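Local structure of 2-dehydropantoate 2-reductase (Enterococcus faecium, 3WFI) at residues I3-A8 and N24-I29; D69-I74 and K96-L101. The protein is a D-mandelate dehydrogenase of the ketopantoate reductase family that binds NAD(+) through a Rossmann-type domain. All coordinates share one frame; numbering follows the deposited sequence.

In the fold
Contacts 1 and 2 are two parallel strand pairs of one sheet in the Rossmann domain. Strands 25-30, 2-6, 71-76 and 98-102 follow each other across it, so the two contacts lie side by side and meet where 2-6 pairs with 71-76. There Ala4 N probably bonds Leu73 O. Both contacts are largely buried. Contact 1 pairs aliphatic side chains along most of its length and runs out into the glycine turn by the NAD(+) site. Contact 2 starts at a more polar corner, where Asp72 is partly exposed and the buried Thr98 hydroxyl is bonded, and becomes apolar as it enters the sheet. Its chemistry is therefore more mixed, and the NAD(+)-binding residues lie farther away.

Contact 1 (I3-A8 and N24-I29)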
loop_
_atom_site.group_PDB
_atom_site.type_symbol
_atom_site.label_atom_id
_atom_site.label_comp_id
_atom_site.label_asym_id
_atom_site.label_seq_id
_atom_site.Cartn_x
_atom_site.Cartn_y
_atom_site.Cartn_z
ATOM N N ILE B 3 9.568 -23.226 37.183
ATOM C CA ILE B 3 8.835 -22.607 36.080
ATOM C C ILE B 3 8.670 -21.117 36.340
ATOM O O ILE B 3 8.305 -20.708 37.451
ATOM C CB ILE B 3 7.446 -23.249 35.929
ATOM C CG1 ILE B 3 7.572 -24.771 35.861
ATOM C CG2 ILE B 3 6.721 -22.694 34.712
ATOM C CD1 ILE B 3 6.246 -25.499 35.987
ATOM N N ALA B 4 8.996 -20.302 35.348
ATOM C CA ALA B 4 8.693 -18.877 35.397
ATOM C C ALA B 4 7.470 -18.616 34.524
ATOM O O ALA B 4 7.390 -19.086 33.383
ATOM C CB ALA B 4 9.873 -18.051 34.919
ATOM N N ILE B 5 6.524 -17.866 35.081
ATOM C CA ILE B 5 5.346 -17.409 34.361
ATOM C C ILE B 5 5.595 -15.955 33.978
ATOM O O ILE B 5 5.512 -15.069 34.825
ATOM C CB ILE B 5 4.081 -17.513 35.227
ATOM C CG1 ILE B 5 3.907 -18.942 35.781
ATOM C CG2 ILE B 5 2.841 -17.107 34.430
ATOM C CD1 ILE B 5 3.655 -20.001 34.742
ATOM N N ALA B 6 5.957 -15.733 32.715
ATOM C CA ALA B 6 6.342 -14.400 32.208
ATOM C C ALA B 6 5.090 -13.718 31.699
ATOM O O ALA B 6 4.706 -13.880 30.531
ATOM C CB ALA B 6 7.360 -14.520 31.099
ATOM N N GLY B 7 4.435 -12.991 32.605
ATOM C CA GLY B 7 3.112 -12.421 32.354
ATOM C C GLY B 7 2.095 -13.083 33.269
ATOM O O GLY B 7 1.534 -14.134 32.937
ATOM N N ALA B 8 1.860 -12.476 34.426
ATOM C CA ALA B 8 0.985 -13.059 35.428
ATOM C C ALA B 8 -0.403 -12.429 35.413
ATOM O O ALA B 8 -0.955 -12.128 36.463
ATOM C CB ALA B 8 1.621 -12.950 36.808
ATOM N N ASN B 24 5.024 -28.039 41.668
ATOM C CA ASN B 24 6.066 -27.340 40.924
ATOM C C ASN B 24 6.493 -26.099 41.675
ATOM O O ASN B 24 5.734 -25.569 42.477
ATOM C CB ASN B 24 5.589 -26.970 39.521
ATOM C CG ASN B 24 5.345 -28.185 38.660
ATOM O OD1 ASN B 24 4.198 -28.538 38.344
ATOM N ND2 ASN B 24 6.424 -28.845 38.283
ATOM N N GLU B 25 7.715 -25.654 41.408
ATOM C CA GLU B 25 8.234 -24.416 41.948
ATOM C C GLU B 25 7.984 -23.343 40.895
ATOM O O GLU B 25 8.533 -23.415 39.801
ATOM C CB GLU B 25 9.725 -24.577 42.266
ATOM C CG GLU B 25 10.443 -23.332 42.754
ATOM C CD GLU B 25 11.773 -23.660 43.414
ATOM O OE1 GLU B 25 12.241 -22.856 44.252
ATOM O OE2 GLU B 25 12.356 -24.730 43.101
ATOM N N VAL B 26 7.121 -22.384 41.218
ATOM C CA VAL B 26 6.676 -21.371 40.268
ATOM C C VAL B 26 7.095 -19.966 40.695
ATOM O O VAL B 26 7.019 -19.598 41.868
ATOM C CB VAL B 26 5.140 -21.395 40.115
ATOM C CG1 VAL B 26 4.689 -20.313 39.154
ATOM C CG2 VAL B 26 4.670 -22.767 39.639
ATOM N N LEU B 27 7.567 -19.194 39.729
ATOM C CA LEU B 27 7.818 -17.770 39.907
ATOM C C LEU B 27 6.943 -16.993 38.927
ATOM O O LEU B 27 7.005 -17.212 37.709
ATOM C CB LEU B 27 9.298 -17.450 39.649
ATOM C CG LEU B 27 9.695 -15.970 39.678
ATOM C CD1 LEU B 27 9.599 -15.395 41.086
ATOM C CD2 LEU B 27 11.096 -15.783 39.104
ATOM N N LEU B 28 6.119 -16.097 39.466
ATOM C CA LEU B 28 5.329 -15.194 38.648
ATOM C C LEU B 28 6.159 -13.948 38.348
ATOM O O LEU B 28 6.891 -13.455 39.196
ATOM C CB LEU B 28 4.042 -14.792 39.358
ATOM C CG LEU B 28 3.094 -15.937 39.763
ATOM C CD1 LEU B 28 1.867 -15.368 40.442
ATOM C CD2 LEU B 28 2.681 -16.806 38.580
ATOM N N ILE B 29 6.057 -13.464 37.119
ATOM C CA ILE B 29 6.749 -12.247 36.701
ATOM C C ILE B 29 5.744 -11.355 35.989
ATOM O O ILE B 29 5.060 -11.792 35.065
ATOM C CB ILE B 29 7.932 -12.551 35.758
ATOM C CG1 ILE B 29 8.863 -13.579 36.386
ATOM C CG2 ILE B 29 8.721 -11.274 35.455
ATOM C CD1 ILE B 29 9.840 -14.207 35.412
#
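Ile5 and Leu28 stand side by side on one face of a parallel strand pair. Leu28 CD2 leans across onto Ile5 CB, 3.7 Å away. Ile5 CG1 fits the notch between two methyls of the other strand, Leu28 CD2 and Val26 CG1, and lies 3.7 Å from Val26 CG1. Val26 CG1 is anti to its backbone N (chi1 178°), which brings that methyl to the notch. Along the same face, Ile3 CD1 crosses to the CB of Asn24, at 3.9 Å. The other face is filled differently. Ala4 and Ala6 are low there, and the larger Leu27 and Ile29 stand opposite them. Ile29 reaches across. Its extended chain (chi2 165°) runs back along the strand until CD1 rests 3.9 Å from Ala4 CB.

Between the two faces the backbones join by nearly straight bonds. Ile3 N to Glu25 O, Leu27 N to Ile3 O and Ile5 N to Leu27 O are each 2.8 Å. Ile29 N to Ile5 O and Gly7 N to Ile29 O continue the row, with more bend. Gly7 has a positive phi of 114°, where a CB would jam against the preceding carbonyl. Here the chain leaves the strand, and Ala8 CB turns back to lie 4.0 Å from Leu28 CB. Gly7, Gly9 and Gly12 fit the Rossmann GxGxxG pattern. Ala8 N bonds Asp30 OD1; Asp30 is an NAD(+)-binding residue at the end of strand 25-30.

The pair forms the strands of a beta-alpha-beta unit connected by helix 10-21. Leu19 of that helix covers Ile3, Asn24 and Val26. Met86 and Ile90 of helix 80-90 cover Ala6 and Ile29 on the other face, and strand 71-76 pairs with the other edge of strand 2-6.

Contact 2 (D69-I74 and K96-L101); sequences DQVDLI and KDTEVL
Thr98 OG1 gives a short bond of 2.6 Å to Val71 O, and Lys95 N bonds the same hydroxyl. With OG1 anti to the carbonyl carbon (chi1 -66°), the hydroxyl faces Val71 and the CG2 methyl lies toward Val71 O and Ile74. Ile74 crosses that methyl, its CG1 4.0 Å from Thr98 CG2.

The chain bends at Asp72. Its carbonyl receives Glu99 N at 2.9 Å, and the donor is tilted 34° from the carbonyl plane. Regular parallel pairing follows, with Ile74 N to Glu99 O at 2.9 Å and Leu101 N to Ile74 O at 2.8 Å. On the face opposite Ile74, Leu73 CD1 reaches over the backbone to 3.6 Å from Glu99 O and 4.2 Å from Leu101 CB. Both acids have outside partners: the Asp72 carboxylate takes Lys95 NZ and Lys2 N, and Glu99 OE2 bonds Tyr123 OH.

This pair lies within the Rossmann sheet. Strand 2-6 flanks 71-76, and strand 122-127 flanks 98-102. Helix 157-168 covers the Leu73 face, where Leu163 meets Leu73 and Leu167 meets Leu101.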
loop_
_atom_site.group_PDB
_atom_site.type_symbol
_atom_site.label_atom_id
_atom_site.label_comp_id
_atom_site.label_asym_id
_atom_site.label_seq_id
_atom_site.Cartn_x
_atom_site.Cartn_y
_atom_site.Cartn_z
ATOM N N ASP B 69 16.291 -17.813 41.393
ATOM C CA ASP B 69 16.894 -18.996 40.771
ATOM C C ASP B 69 16.585 -19.071 39.285
ATOM O O ASP B 69 15.496 -18.704 38.830
ATOM C CB ASP B 69 16.348 -20.301 41.370
ATOM C CG ASP B 69 16.706 -20.496 42.814
ATOM O OD1 ASP B 69 17.620 -19.823 43.331
ATOM O OD2 ASP B 69 16.056 -21.358 43.433
ATOM N N GLN B 70 17.534 -19.604 38.532
ATOM C CA GLN B 70 17.303 -19.903 37.137
ATOM C C GLN B 70 16.231 -20.984 37.018
ATOM O O GLN B 70 16.001 -21.761 37.953
ATOM C CB GLN B 70 18.616 -20.304 36.471
ATOM C CG GLN B 70 19.599 -19.140 36.374
ATOM C CD GLN B 70 20.835 -19.493 35.570
ATOM O OE1 GLN B 70 21.471 -20.514 35.815
ATOM N NE2 GLN B 70 21.202 -18.633 34.632
ATOM N N VAL B 71 15.545 -21.020 35.879
ATOM C CA VAL B 71 14.387 -21.902 35.722
ATOM C C VAL B 71 14.573 -22.901 34.602
ATOM O O VAL B 71 15.368 -22.681 33.685
ATOM C CB VAL B 71 13.073 -21.114 35.459
ATOM C CG1 VAL B 71 12.762 -20.215 36.634
ATOM C CG2 VAL B 71 13.145 -20.309 34.168
ATOM N N ASP B 72 13.808 -23.986 34.685
ATOM C CA ASP B 72 13.791 -25.038 33.673
ATOM C C ASP B 72 12.839 -24.679 32.533
ATOM O O ASP B 72 13.027 -25.100 31.394
ATOM C CB ASP B 72 13.327 -26.373 34.292
ATOM C CG ASP B 72 14.166 -26.796 35.488
ATOM O OD1 ASP B 72 15.412 -26.846 35.361
ATOM O OD2 ASP B 72 13.579 -27.081 36.546
ATOM N N LEU B 73 11.810 -23.904 32.847
ATOM C CA LEU B 73 10.777 -23.602 31.871
ATOM C C LEU B 73 10.240 -22.201 32.067
ATOM O O LEU B 73 9.952 -21.787 33.189
ATOM C CB LEU B 73 9.638 -24.612 31.993
ATOM C CG LEU B 73 8.368 -24.376 31.162
ATOM C CD1 LEU B 73 8.621 -24.574 29.676
ATOM C CD2 LEU B 73 7.283 -25.329 31.641
ATOM N N ILE B 74 10.116 -21.477 30.959
ATOM C CA ILE B 74 9.427 -20.194 30.929
ATOM C C ILE B 74 8.167 -20.367 30.083
ATOM O O ILE B 74 8.235 -20.791 28.921
ATOM C CB ILE B 74 10.320 -19.095 30.329
ATOM C CG1 ILE B 74 11.616 -18.951 31.121
ATOM C CG2 ILE B 74 9.584 -17.757 30.268
ATOM C CD1 ILE B 74 12.631 -18.046 30.457
ATOM N N LYS B 96 21.304 -22.998 30.184
ATOM C CA LYS B 96 21.548 -23.591 28.876
ATOM C C LYS B 96 20.359 -24.424 28.390
ATOM O O LYS B 96 20.006 -24.364 27.220
ATOM C CB LYS B 96 22.824 -24.446 28.922
ATOM C CG LYS B 96 23.293 -24.941 27.563
ATOM C CD LYS B 96 24.705 -25.520 27.613
ATOM C CE LYS B 96 24.826 -26.696 28.582
ATOM N NZ LYS B 96 23.859 -27.798 28.289
ATOM N N ASP B 97 19.748 -25.182 29.296
ATOM C CA ASP B 97 18.670 -26.112 28.957
ATOM C C ASP B 97 17.253 -25.577 29.211
ATOM O O ASP B 97 16.292 -26.343 29.175
ATOM C CB ASP B 97 18.851 -27.407 29.763
ATOM C CG ASP B 97 20.099 -28.171 29.355
ATOM O OD1 ASP B 97 20.660 -27.850 28.284
ATOM O OD2 ASP B 97 20.506 -29.093 30.095
ATOM N N THR B 98 17.128 -24.279 29.471
ATOM C CA THR B 98 15.820 -23.695 29.744
ATOM C C THR B 98 14.947 -23.778 28.502
ATOM O O THR B 98 15.369 -23.400 27.399
ATOM C CB THR B 98 15.927 -22.234 30.192
ATOM O OG1 THR B 98 16.586 -22.175 31.464
ATOM C CG2 THR B 98 14.542 -21.597 30.303
ATOM N N GLU B 99 13.734 -24.285 28.689
ATOM C CA GLU B 99 12.777 -24.383 27.598
ATOM C C GLU B 99 11.812 -23.214 27.689
ATOM O O GLU B 99 11.545 -22.706 28.792
ATOM C CB GLU B 99 12.039 -25.727 27.651
ATOM C CG GLU B 99 12.990 -26.893 27.485
ATOM C CD GLU B 99 12.296 -28.221 27.316
ATOM O OE1 GLU B 99 11.365 -28.537 28.071
ATOM O OE2 GLU B 99 12.720 -28.976 26.421
ATOM N N VAL B 100 11.309 -22.788 26.536
ATOM C CA VAL B 100 10.354 -21.695 26.469
ATOM C C VAL B 100 9.097 -22.168 25.752
ATOM O O VAL B 100 9.164 -22.649 24.621
ATOM C CB VAL B 100 10.914 -20.484 25.697
ATOM C CG1 VAL B 100 9.875 -19.369 25.614
ATOM C CG2 VAL B 100 12.194 -19.959 26.339
ATOM N N LEU B 101 7.956 -22.014 26.410
ATOM C CA LEU B 101 6.663 -22.340 25.817
ATOM C C LEU B 101 5.907 -21.050 25.594
ATOM O O LEU B 101 5.592 -20.335 26.550
ATOM C CB LEU B 101 5.857 -23.269 26.739
ATOM C CG LEU B 101 4.402 -23.525 26.334
ATOM C CD1 LEU B 101 4.302 -24.145 24.949
ATOM C CD2 LEU B 101 3.722 -24.408 27.371
#